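Local structure of RNA 2',3'-cyclic phosphodiesterase (Deinococcus radiodurans, 5H7E) at residues P89-V94 with H127-R132; F9-V14 with T155-I160; G100-A105 with L122-H127; V43-L48 with E106-G111. The protein belongs to the LigT-like branch of the 2H phosphoesterase clan, whose members carry two His-x-Thr-x motifs on a curled antiparallel beta-sheet fold. All coordinates share one frame; numbering follows the deposited sequence.

Contact 1: residues P89-V94 with H127-R132; sequences PRVWFV and HITLAR. With SO4 (sulfate ion), chain D.
Leu130 lays its CD1 methyl over one face of the Trp92 indole, 4.0 Å from the centroid of the six-membered ring and 14° off the ring normal: a CH-pi contact. Its CB comes within 3.6 Å of Trp92 CE3, and Ala131 CB lies near the plane of the indole, at its edge. Beside Phe93, the His127 side chain crosses it at about a right angle. Phe93 CD1 is 3.6 Å from His127 CB, and the ring planes are inclined by 56°, an oblique pairing. Between these two groups runs an antiparallel strand pair with a classic beta bulge, for Trp92 O accepts from both Leu130 N (2.8 Å) and Ala131 N (3.2 Å), shifting the register by one. The second strand opens with His127-Ile128-Thr129-Leu130, a sequence fitting the His-x-Thr-x signature of the 2H family. His127 CG sits between the backbone N and the carbonyl carbon (chi1 63°), and the ring meets the sulfate edge-on, with NE2 donating to O2 at 3.0 Å. Its ND1 is bonded to Lys125 O. Thr129 OG1 donates to the same sulfate O2 at 2.9 Å, whereas the bond from Arg132 NH2 to sulfate O1 is weak.

Contact 2: residues F9-V14 with T155-I160; sequences FYALRV and TLYRSI. With SO4 (sulfate ion), chain E.
Phe9 lies with one face against Tyr157 CB, which is 3.6 Å from the ring centroid; Phe9 CG sits between its backbone N and carbonyl carbon (chi1 58°). The two ring planes are tilted by only 18°, but with centroids 5.0 Å apart they are slid past each other and barely overlap, Phe9 CE2 still touching Tyr157 CD2. The pair belongs to the curled antiparallel sheet of this LigT-like fold, where strand 6-13 runs between strands 148-160 and 42-48. Regular hydrogen bonds define the ladder, joining Phe9 with Tyr157 and Ala11 with Thr155; Tyr157 N to Phe9 O measures 2.8 Å. Ala11 CB extends the Phe9 side of the sheet, touching Tyr157 CE2 at 3.8 Å. On the other face Leu156 CD1 stands almost exactly above the centre of the Tyr10 ring, 3.9 Å from the centroid and 3° off the normal. Tyr10 OH is bonded to Leu59 O, and helix 101-114 packs against this ring through Leu108 and Ile112. Farther along, the extended Arg13 chain carries its guanidinium to a sulfate, with NH1 donating to O1 at 2.7 Å. The last link is indirect: one water accepts from Arg13 N at 3.0 Å and shares a hydrogen bond of 2.8 Å with Thr155 OG1.

Contact 3: residues G100-A105 with L122-H127; sequences GLTELA and LAFKAH. With SO4 (sulfate ion), chain D.
Ala105 presents its CB squarely to the Phe124 ring, 3.6 Å from the centroid and 2° off the normal, a CH-pi contact centred on the face. The opposite face has Ala126 N above its rim, so the ring is held between the helix and its own chain. Phe124 CG, anti to the backbone N (chi1 -178°), directs the ring toward helix 101-114. Apolar contacts continue beside the ring: Leu101 crosses it at about a right angle, with CG 4.0 Å from Phe124 CZ, and Leu101 CD2 meets Ala126 CB at 3.6 Å. Thr102 OG1 lies in the ring plane, 3.8 Å from Phe124 CE2. Polar contact between 100-105 and 122-127 is indirect, as no hydrogen bond joins them. A water donates to Phe124 O at 3.0 Å and is only weakly bonded to Thr102 OG1. Within 122-127, the bond from His127 ND1 to Lys125 O is nearly straight (173°) and in the ring plane, which would restrict the rotation of the imidazole that holds the sulfate. Gly100 takes the N-cap position of helix 101-114. Through Leu101, Thr102 and Ala105 the first turns of that helix pack against the loop leading into strand 127-132, while Leu101 and Leu104 also touch Leu45 of strand 42-48 and Ala126 is backbone-bonded to Thr96 of strand 91-97.

Contact 4: residues V43-L48 with E106-G111; sequences VTLSYL and ENLRAG. With SO4 (sulfate ion), chain D.
Leu45 O is gripped side-on by two nitrogens of Arg109: NE at 2.9 Å and NH2 at 3.2 Å. The two bonds differ in approach. NE comes nearly in line with the carbonyl, at a C=O...N angle of 167°, whereas NH2 stands above the carbonyl plane, 48° out of it; the oxygen itself lies in the guanidinium plane. Arg109 CG is anti to the carbonyl carbon (chi1 -69°) and comes 3.9 Å from Ser46 OG, and the chain then runs extended to NE. A water adds a second route from helix to strand, donating to Thr44 O at 2.9 Å and accepting a weak bond from Arg109 NH2. The remaining nitrogen, NH1, is bonded to Leu122 O. Beside this polar grip Leu108 CD2 packs on Leu45 CB at 3.8 Å and, more loosely, on Ser46 CB at 4.2 Å.

The strand is not regular here: Leu45 and Ser46 both face Tyr10, a classic beta bulge, and the chain turns a corner at Leu45. Val43-Thr44-Leu45 fit the x-Thr-x part of the first His-x-Thr-x motif of the 2H family. Thr44 OG1 lies 3.1 Å from sulfate O4. Ser46 OG is hydrogen-bonded to Asp121 OD2, which also forms a long, weak ion pair with Arg109 NE. The guanidinium would thus polarise the Leu45 carbonyl at the corner, with Asp121 probably offsetting part of its positive charge.

In the fold
The sulfate held by His127 and Thr129 of contact 1 also lies beside Thr44 of contact 4, an arrangement consistent with the two His-x-Thr-x motifs of 2H proteins facing a shared central cleft. The centres of these contacts are about 19 Å apart, on opposite sides of the chain's centre, yet Ile128 CG1 touches Val43 CG2 at 3.7 Å. Contact 2 pairs the strand next to 43-48, with Tyr10 O to Leu45 N a probable hydrogen bond of 2.8 Å. Contacts 3 and 4 share helix 101-114, their centres about 8 Å apart, and Phe124 CE1 packs 3.4 Å from Thr44 O. Contact 3 reaches contact 1 through their shared His127.

Contact 1: residues P89-V94 with H127-R132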
# COMPACT_ATOMS: atom_id res chain seq x y z
N PRO A 89 19.85 3.58 2.13
CA PRO A 89 18.50 3.10 1.84
C PRO A 89 17.95 2.20 2.93
O PRO A 89 18.63 1.31 3.41
CB PRO A 89 18.66 2.33 0.54
CG PRO A 89 20.10 2.00 0.45
CD PRO A 89 20.81 3.14 1.11
N ARG A 90 16.71 2.44 3.31
CA ARG A 90 16.04 1.59 4.28
C ARG A 90 14.96 0.73 3.61
O ARG A 90 14.56 -0.28 4.13
CB ARG A 90 15.41 2.43 5.37
CG ARG A 90 16.40 3.25 6.18
CD ARG A 90 17.38 2.36 6.91
NE ARG A 90 16.70 1.51 7.88
CZ ARG A 90 16.27 1.93 9.06
NH1 ARG A 90 16.45 3.19 9.42
NH2 ARG A 90 15.65 1.09 9.87
N VAL A 91 14.48 1.18 2.45
CA VAL A 91 13.43 0.51 1.70
C VAL A 91 13.73 0.39 0.20
O VAL A 91 14.20 1.32 -0.40
CB VAL A 91 12.11 1.31 1.80
CG1 VAL A 91 10.98 0.60 1.09
CG2 VAL A 91 11.71 1.61 3.24
N TRP A 92 13.44 -0.78 -0.38
CA TRP A 92 13.56 -1.00 -1.81
C TRP A 92 12.14 -1.22 -2.28
O TRP A 92 11.41 -1.98 -1.68
CB TRP A 92 14.38 -2.25 -2.07
CG TRP A 92 14.71 -2.50 -3.50
CD1 TRP A 92 15.18 -1.61 -4.40
CD2 TRP A 92 14.65 -3.75 -4.19
NE1 TRP A 92 15.40 -2.21 -5.61
CE2 TRP A 92 15.08 -3.53 -5.50
CE3 TRP A 92 14.26 -5.04 -3.82
CZ2 TRP A 92 15.13 -4.54 -6.44
CZ3 TRP A 92 14.32 -6.03 -4.76
CH2 TRP A 92 14.75 -5.78 -6.05
N PHE A 93 11.72 -0.54 -3.34
CA PHE A 93 10.34 -0.65 -3.77
C PHE A 93 10.27 -0.62 -5.30
O PHE A 93 11.26 -0.33 -5.98
CB PHE A 93 9.47 0.54 -3.22
CG PHE A 93 9.95 1.90 -3.68
CD1 PHE A 93 9.61 2.36 -4.93
CD2 PHE A 93 10.70 2.70 -2.84
CE1 PHE A 93 10.04 3.61 -5.38
CE2 PHE A 93 11.16 3.95 -3.29
CZ PHE A 93 10.82 4.38 -4.55
N VAL A 94 9.12 -1.02 -5.83
CA VAL A 94 8.80 -0.82 -7.25
C VAL A 94 7.72 0.25 -7.34
O VAL A 94 6.73 0.22 -6.59
CB VAL A 94 8.37 -2.11 -7.95
CG1 VAL A 94 7.16 -2.82 -7.27
CG2 VAL A 94 8.05 -1.87 -9.43
N HIS A 127 3.72 2.90 -4.59
CA HIS A 127 4.77 1.89 -4.75
C HIS A 127 4.32 0.61 -4.06
O HIS A 127 3.39 0.61 -3.23
CB HIS A 127 6.09 2.34 -4.11
CG HIS A 127 5.99 2.52 -2.62
ND1 HIS A 127 5.42 3.65 -2.06
CD2 HIS A 127 6.38 1.74 -1.58
CE1 HIS A 127 5.48 3.55 -0.73
NE2 HIS A 127 6.05 2.40 -0.41
N ILE A 128 5.03 -0.47 -4.41
CA ILE A 128 4.98 -1.73 -3.63
C ILE A 128 6.35 -1.90 -3.02
O ILE A 128 7.36 -2.03 -3.74
CB ILE A 128 4.64 -2.93 -4.52
CG1 ILE A 128 3.29 -2.71 -5.20
CG2 ILE A 128 4.71 -4.22 -3.71
CD1 ILE A 128 3.08 -3.72 -6.39
N THR A 129 6.42 -1.95 -1.68
CA THR A 129 7.69 -2.22 -1.02
C THR A 129 8.10 -3.68 -1.21
O THR A 129 7.30 -4.62 -1.03
CB THR A 129 7.57 -1.89 0.46
OG1 THR A 129 7.31 -0.48 0.54
CG2 THR A 129 8.81 -2.29 1.27
N LEU A 130 9.36 -3.86 -1.56
CA LEU A 130 9.91 -5.18 -1.83
C LEU A 130 10.84 -5.67 -0.72
O LEU A 130 11.01 -6.89 -0.52
CB LEU A 130 10.70 -5.15 -3.14
CG LEU A 130 9.83 -4.71 -4.33
CD1 LEU A 130 10.75 -4.61 -5.53
CD2 LEU A 130 8.65 -5.77 -4.56
N ALA A 131 11.51 -4.75 -0.04
CA ALA A 131 12.50 -5.18 0.95
C ALA A 131 12.75 -4.01 1.88
O ALA A 131 12.54 -2.86 1.51
CB ALA A 131 13.81 -5.63 0.30
N ARG A 132 13.17 -4.34 3.10
CA ARG A 132 13.57 -3.35 4.09
C ARG A 132 14.91 -3.76 4.70
O ARG A 132 15.28 -4.94 4.75
CB ARG A 132 12.51 -3.22 5.20
CG ARG A 132 11.14 -2.79 4.68
CD ARG A 132 10.13 -2.86 5.85
NE ARG A 132 8.81 -2.52 5.35
CZ ARG A 132 8.41 -1.29 5.14
NH1 ARG A 132 9.21 -0.27 5.41
NH2 ARG A 132 7.20 -1.07 4.67
S SO4 D . 4.65 0.75 2.74
O1 SO4 D . 4.58 0.73 4.19
O2 SO4 D . 5.94 1.35 2.37
O3 SO4 D . 4.48 -0.64 2.34
O4 SO4 D . 3.62 1.54 2.17

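Contact 2: residues F9-V14 with T155-I160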
# COMPACT_ATOMS: atom_id res chain seq x y z
N PHE A 9 -4.93 0.48 7.48
CA PHE A 9 -4.43 1.19 6.31
C PHE A 9 -5.30 0.84 5.12
O PHE A 9 -5.91 -0.22 5.09
CB PHE A 9 -2.93 0.91 6.01
CG PHE A 9 -2.60 -0.55 5.79
CD1 PHE A 9 -2.38 -1.40 6.87
CD2 PHE A 9 -2.44 -1.02 4.48
CE1 PHE A 9 -2.03 -2.74 6.67
CE2 PHE A 9 -2.09 -2.35 4.27
CZ PHE A 9 -1.88 -3.22 5.33
N TYR A 10 -5.42 1.79 4.20
CA TYR A 10 -6.12 1.56 2.94
C TYR A 10 -5.09 1.22 1.89
O TYR A 10 -4.04 1.87 1.84
CB TYR A 10 -6.83 2.81 2.49
CG TYR A 10 -8.09 3.23 3.25
CD1 TYR A 10 -9.33 2.77 2.89
CD2 TYR A 10 -7.98 4.15 4.27
CE1 TYR A 10 -10.52 3.25 3.56
CE2 TYR A 10 -9.10 4.61 4.94
CZ TYR A 10 -10.35 4.18 4.55
OH TYR A 10 -11.43 4.73 5.24
N ALA A 11 -5.34 0.16 1.13
CA ALA A 11 -4.33 -0.22 0.14
C ALA A 11 -5.02 -0.93 -1.00
O ALA A 11 -6.13 -1.45 -0.87
CB ALA A 11 -3.28 -1.15 0.77
N LEU A 12 -4.31 -1.04 -2.13
CA LEU A 12 -4.67 -1.99 -3.18
C LEU A 12 -3.92 -3.31 -2.97
O LEU A 12 -2.69 -3.31 -2.76
CB LEU A 12 -4.31 -1.45 -4.58
CG LEU A 12 -4.79 -0.03 -4.87
CD1 LEU A 12 -4.35 0.33 -6.35
CD2 LEU A 12 -6.31 -0.00 -4.81
N ARG A 13 -4.66 -4.41 -3.02
CA ARG A 13 -4.08 -5.74 -3.04
C ARG A 13 -3.32 -5.93 -4.35
O ARG A 13 -3.62 -5.28 -5.35
CB ARG A 13 -5.21 -6.74 -2.93
CG ARG A 13 -4.83 -8.11 -3.07
CD ARG A 13 -6.08 -9.00 -3.26
NE ARG A 13 -5.55 -10.32 -3.47
CZ ARG A 13 -5.42 -10.91 -4.65
NH1 ARG A 13 -5.88 -10.33 -5.76
NH2 ARG A 13 -4.88 -12.11 -4.70
N VAL A 14 -2.31 -6.79 -4.32
CA VAL A 14 -1.50 -7.08 -5.50
C VAL A 14 -1.74 -8.54 -5.86
O VAL A 14 -1.54 -9.42 -4.99
CB VAL A 14 -0.02 -6.83 -5.21
CG1 VAL A 14 0.82 -7.10 -6.45
CG2 VAL A 14 0.15 -5.34 -4.83
N THR A 155 -8.97 -1.78 -0.46
CA THR A 155 -9.15 -2.61 0.73
C THR A 155 -8.77 -1.82 1.98
O THR A 155 -7.75 -1.11 1.99
CB THR A 155 -8.31 -3.86 0.63
OG1 THR A 155 -8.73 -4.64 -0.52
CG2 THR A 155 -8.41 -4.71 1.95
N LEU A 156 -9.56 -1.99 3.05
CA LEU A 156 -9.17 -1.48 4.36
C LEU A 156 -8.63 -2.64 5.18
O LEU A 156 -9.34 -3.61 5.41
CB LEU A 156 -10.36 -0.80 5.05
CG LEU A 156 -10.14 -0.32 6.50
CD1 LEU A 156 -9.17 0.85 6.51
CD2 LEU A 156 -11.48 0.13 7.20
N TYR A 157 -7.35 -2.58 5.54
CA TYR A 157 -6.65 -3.62 6.29
C TYR A 157 -6.46 -3.21 7.73
O TYR A 157 -6.31 -2.02 8.04
CB TYR A 157 -5.25 -3.84 5.69
CG TYR A 157 -5.21 -4.47 4.34
CD1 TYR A 157 -5.29 -5.87 4.22
CD2 TYR A 157 -5.08 -3.70 3.19
CE1 TYR A 157 -5.21 -6.46 2.96
CE2 TYR A 157 -5.03 -4.29 1.92
CZ TYR A 157 -5.09 -5.67 1.83
OH TYR A 157 -5.03 -6.23 0.58
N ARG A 158 -6.38 -4.20 8.61
CA ARG A 158 -5.87 -3.99 9.95
C ARG A 158 -4.52 -4.71 10.05
O ARG A 158 -4.39 -5.84 9.60
CB ARG A 158 -6.81 -4.53 10.97
CG ARG A 158 -6.32 -4.37 12.39
CD ARG A 158 -7.34 -4.88 13.34
NE ARG A 158 -6.76 -4.93 14.68
CZ ARG A 158 -7.34 -5.54 15.71
NH1 ARG A 158 -8.53 -6.10 15.55
NH2 ARG A 158 -6.74 -5.54 16.88
N SER A 159 -3.56 -4.06 10.69
CA SER A 159 -2.26 -4.65 10.94
C SER A 159 -2.15 -5.16 12.37
O SER A 159 -2.47 -4.45 13.32
CB SER A 159 -1.16 -3.64 10.63
OG SER A 159 0.11 -4.17 10.97
N ILE A 160 -1.70 -6.40 12.52
CA ILE A 160 -1.50 -6.99 13.84
C ILE A 160 -0.07 -7.48 13.93
O ILE A 160 0.45 -8.07 12.97
CB ILE A 160 -2.52 -8.11 14.12
CG1 ILE A 160 -3.90 -7.47 14.36
CG2 ILE A 160 -2.08 -8.95 15.35
CD1 ILE A 160 -5.08 -8.35 14.04
S SO4 E . -5.33 -13.37 -7.58
O1 SO4 E . -6.22 -12.20 -7.67
O2 SO4 E . -4.14 -13.11 -6.81
O3 SO4 E . -6.05 -14.42 -6.86
O4 SO4 E . -5.01 -13.87 -8.92
O HOH W 1 -7.59 -3.96 -3.01

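Contact 3: residues G100-A105 with L122-H127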
# COMPACT_ATOMS: atom_id res chain seq x y z
N GLY A 100 -5.89 8.05 -11.89
CA GLY A 100 -6.82 8.12 -10.77
C GLY A 100 -6.23 7.80 -9.42
O GLY A 100 -6.87 8.13 -8.39
N LEU A 101 -5.05 7.18 -9.38
CA LEU A 101 -4.57 6.64 -8.09
C LEU A 101 -4.13 7.75 -7.14
O LEU A 101 -4.45 7.71 -5.94
CB LEU A 101 -3.46 5.64 -8.33
CG LEU A 101 -2.87 5.03 -7.03
CD1 LEU A 101 -3.92 4.25 -6.23
CD2 LEU A 101 -1.81 4.10 -7.48
N THR A 102 -3.36 8.74 -7.63
CA THR A 102 -3.03 9.88 -6.78
C THR A 102 -4.29 10.61 -6.31
O THR A 102 -4.39 10.96 -5.13
CB THR A 102 -2.10 10.85 -7.47
OG1 THR A 102 -0.87 10.15 -7.73
CG2 THR A 102 -1.85 12.09 -6.57
N GLU A 103 -5.24 10.85 -7.21
CA GLU A 103 -6.47 11.53 -6.82
C GLU A 103 -7.21 10.74 -5.75
O GLU A 103 -7.70 11.31 -4.78
CB GLU A 103 -7.34 11.72 -8.08
CG GLU A 103 -8.84 11.81 -7.94
CD GLU A 103 -9.59 11.78 -9.32
OE1 GLU A 103 -8.95 11.75 -10.38
OE2 GLU A 103 -10.82 11.79 -9.34
N LEU A 104 -7.27 9.43 -5.89
CA LEU A 104 -7.94 8.61 -4.86
C LEU A 104 -7.21 8.72 -3.53
O LEU A 104 -7.83 8.92 -2.48
CB LEU A 104 -8.01 7.16 -5.31
CG LEU A 104 -8.62 6.18 -4.27
CD1 LEU A 104 -10.07 6.55 -3.98
CD2 LEU A 104 -8.56 4.79 -4.94
N ALA A 105 -5.89 8.61 -3.55
CA ALA A 105 -5.16 8.72 -2.29
C ALA A 105 -5.34 10.07 -1.64
O ALA A 105 -5.50 10.16 -0.41
CB ALA A 105 -3.68 8.44 -2.53
N LEU A 122 3.63 10.00 4.59
CA LEU A 122 4.53 10.89 3.87
C LEU A 122 3.87 11.31 2.55
O LEU A 122 2.78 10.83 2.19
CB LEU A 122 5.88 10.22 3.63
CG LEU A 122 6.62 9.71 4.88
CD1 LEU A 122 7.91 8.99 4.49
CD2 LEU A 122 6.92 10.85 5.83
N ALA A 123 4.51 12.19 1.79
CA ALA A 123 4.00 12.56 0.47
C ALA A 123 3.69 11.31 -0.33
O ALA A 123 4.46 10.35 -0.30
CB ALA A 123 5.04 13.42 -0.28
N PHE A 124 2.54 11.29 -1.01
CA PHE A 124 2.11 10.07 -1.69
C PHE A 124 2.98 9.80 -2.91
O PHE A 124 3.14 10.67 -3.77
CB PHE A 124 0.65 10.16 -2.13
CG PHE A 124 0.17 8.91 -2.79
CD1 PHE A 124 0.05 7.74 -2.07
CD2 PHE A 124 -0.15 8.90 -4.14
CE1 PHE A 124 -0.38 6.58 -2.65
CE2 PHE A 124 -0.62 7.76 -4.74
CZ PHE A 124 -0.69 6.58 -4.01
N LYS A 125 3.53 8.59 -2.97
CA LYS A 125 4.35 8.13 -4.09
C LYS A 125 4.00 6.66 -4.20
O LYS A 125 4.53 5.85 -3.42
CB LYS A 125 5.84 8.29 -3.81
CG LYS A 125 6.29 9.70 -3.47
CD LYS A 125 6.29 10.62 -4.65
CE LYS A 125 6.62 12.05 -4.16
NZ LYS A 125 7.80 12.04 -3.23
N ALA A 126 3.11 6.31 -5.12
CA ALA A 126 2.57 4.96 -5.14
C ALA A 126 3.67 3.94 -5.41
O ALA A 126 4.46 4.09 -6.36
CB ALA A 126 1.52 4.84 -6.23
N HIS A 127 3.72 2.90 -4.59
CA HIS A 127 4.77 1.89 -4.75
C HIS A 127 4.32 0.61 -4.06
O HIS A 127 3.39 0.61 -3.23
CB HIS A 127 6.09 2.34 -4.11
CG HIS A 127 5.99 2.52 -2.62
ND1 HIS A 127 5.42 3.65 -2.06
CD2 HIS A 127 6.38 1.74 -1.58
CE1 HIS A 127 5.48 3.55 -0.73
NE2 HIS A 127 6.05 2.40 -0.41
S SO4 D . 4.65 0.75 2.74
O1 SO4 D . 4.58 0.73 4.19
O2 SO4 D . 5.94 1.35 2.37
O3 SO4 D . 4.48 -0.64 2.34
O4 SO4 D . 3.62 1.54 2.17
O HOH W 2 2.29 10.75 -6.64

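Contact 4: residues V43-L48 with E106-G111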
# COMPACT_ATOMS: atom_id res chain seq x y z
N VAL A 43 -0.23 -1.82 -2.29
CA VAL A 43 0.00 -0.40 -2.62
C VAL A 43 -0.73 0.46 -1.58
O VAL A 43 -1.96 0.54 -1.63
CB VAL A 43 -0.51 -0.05 -4.02
CG1 VAL A 43 -0.23 1.43 -4.32
CG2 VAL A 43 0.10 -0.93 -5.13
N THR A 44 -0.01 1.00 -0.60
CA THR A 44 -0.67 1.74 0.49
C THR A 44 -1.11 3.10 0.01
O THR A 44 -0.34 3.82 -0.66
CB THR A 44 0.30 1.90 1.63
OG1 THR A 44 0.71 0.61 2.05
CG2 THR A 44 -0.40 2.62 2.87
N LEU A 45 -2.32 3.50 0.38
CA LEU A 45 -2.82 4.85 0.10
C LEU A 45 -2.83 5.75 1.34
O LEU A 45 -2.62 6.96 1.22
CB LEU A 45 -4.25 4.77 -0.47
CG LEU A 45 -4.36 4.34 -1.95
CD1 LEU A 45 -4.21 2.92 -2.17
CD2 LEU A 45 -5.71 4.80 -2.56
N SER A 46 -3.08 5.19 2.52
CA SER A 46 -3.00 5.96 3.74
C SER A 46 -2.84 5.00 4.90
O SER A 46 -3.44 3.91 4.91
CB SER A 46 -4.27 6.80 3.96
OG SER A 46 -4.05 7.66 5.09
N TYR A 47 -2.03 5.39 5.87
CA TYR A 47 -1.79 4.59 7.07
C TYR A 47 -2.32 5.33 8.28
O TYR A 47 -2.03 6.50 8.47
CB TYR A 47 -0.28 4.31 7.19
CG TYR A 47 0.12 3.72 8.50
CD1 TYR A 47 -0.36 2.50 8.89
CD2 TYR A 47 0.98 4.40 9.35
CE1 TYR A 47 -0.02 1.96 10.11
CE2 TYR A 47 1.35 3.85 10.57
CZ TYR A 47 0.84 2.66 10.94
OH TYR A 47 1.22 2.12 12.17
N LEU A 48 -3.09 4.61 9.10
CA LEU A 48 -3.82 5.16 10.25
C LEU A 48 -3.36 4.42 11.49
O LEU A 48 -3.88 3.33 11.81
CB LEU A 48 -5.33 4.99 10.04
CG LEU A 48 -5.96 5.69 8.81
CD1 LEU A 48 -5.68 5.01 7.49
CD2 LEU A 48 -7.46 5.71 8.99
N GLU A 106 -5.31 11.16 -2.44
CA GLU A 106 -5.43 12.47 -1.82
C GLU A 106 -6.84 12.70 -1.29
O GLU A 106 -7.00 13.36 -0.24
CB GLU A 106 -5.03 13.58 -2.81
CG GLU A 106 -3.57 13.43 -3.26
CD GLU A 106 -2.54 13.67 -2.14
OE1 GLU A 106 -1.34 13.43 -2.39
OE2 GLU A 106 -2.91 14.10 -1.02
N ASN A 107 -7.88 12.24 -2.02
CA ASN A 107 -9.26 12.37 -1.52
C ASN A 107 -9.44 11.54 -0.25
O ASN A 107 -10.14 11.97 0.68
CB ASN A 107 -10.28 11.88 -2.55
CG ASN A 107 -10.62 12.93 -3.61
OD1 ASN A 107 -11.75 13.36 -3.70
ND2 ASN A 107 -9.66 13.31 -4.40
N LEU A 108 -8.84 10.35 -0.21
CA LEU A 108 -8.93 9.50 0.97
C LEU A 108 -8.29 10.19 2.17
O LEU A 108 -8.88 10.28 3.26
CB LEU A 108 -8.24 8.17 0.62
CG LEU A 108 -8.29 7.13 1.67
CD1 LEU A 108 -9.77 6.64 1.82
CD2 LEU A 108 -7.37 6.00 1.21
N ARG A 109 -7.07 10.71 1.98
CA ARG A 109 -6.37 11.37 3.08
C ARG A 109 -7.15 12.58 3.56
O ARG A 109 -7.22 12.85 4.77
CB ARG A 109 -4.95 11.75 2.62
CG ARG A 109 -4.10 10.52 2.42
CD ARG A 109 -2.82 10.91 1.68
NE ARG A 109 -1.94 9.75 1.55
CZ ARG A 109 -0.61 9.83 1.56
NH1 ARG A 109 -0.01 11.03 1.64
NH2 ARG A 109 0.09 8.69 1.49
N ALA A 110 -7.72 13.35 2.62
CA ALA A 110 -8.53 14.48 3.03
C ALA A 110 -9.76 14.02 3.81
O ALA A 110 -10.18 14.70 4.76
CB ALA A 110 -8.93 15.32 1.82
N GLY A 111 -10.41 12.95 3.34
CA GLY A 111 -11.61 12.49 4.03
C GLY A 111 -11.31 11.97 5.42
O GLY A 111 -12.10 12.15 6.34
S SO4 D . 4.65 0.75 2.74
O1 SO4 D . 4.58 0.73 4.19
O2 SO4 D . 5.94 1.35 2.37
O3 SO4 D . 4.48 -0.64 2.34
O4 SO4 D . 3.62 1.54 2.17
O HOH W 3 0.59 5.86 1.18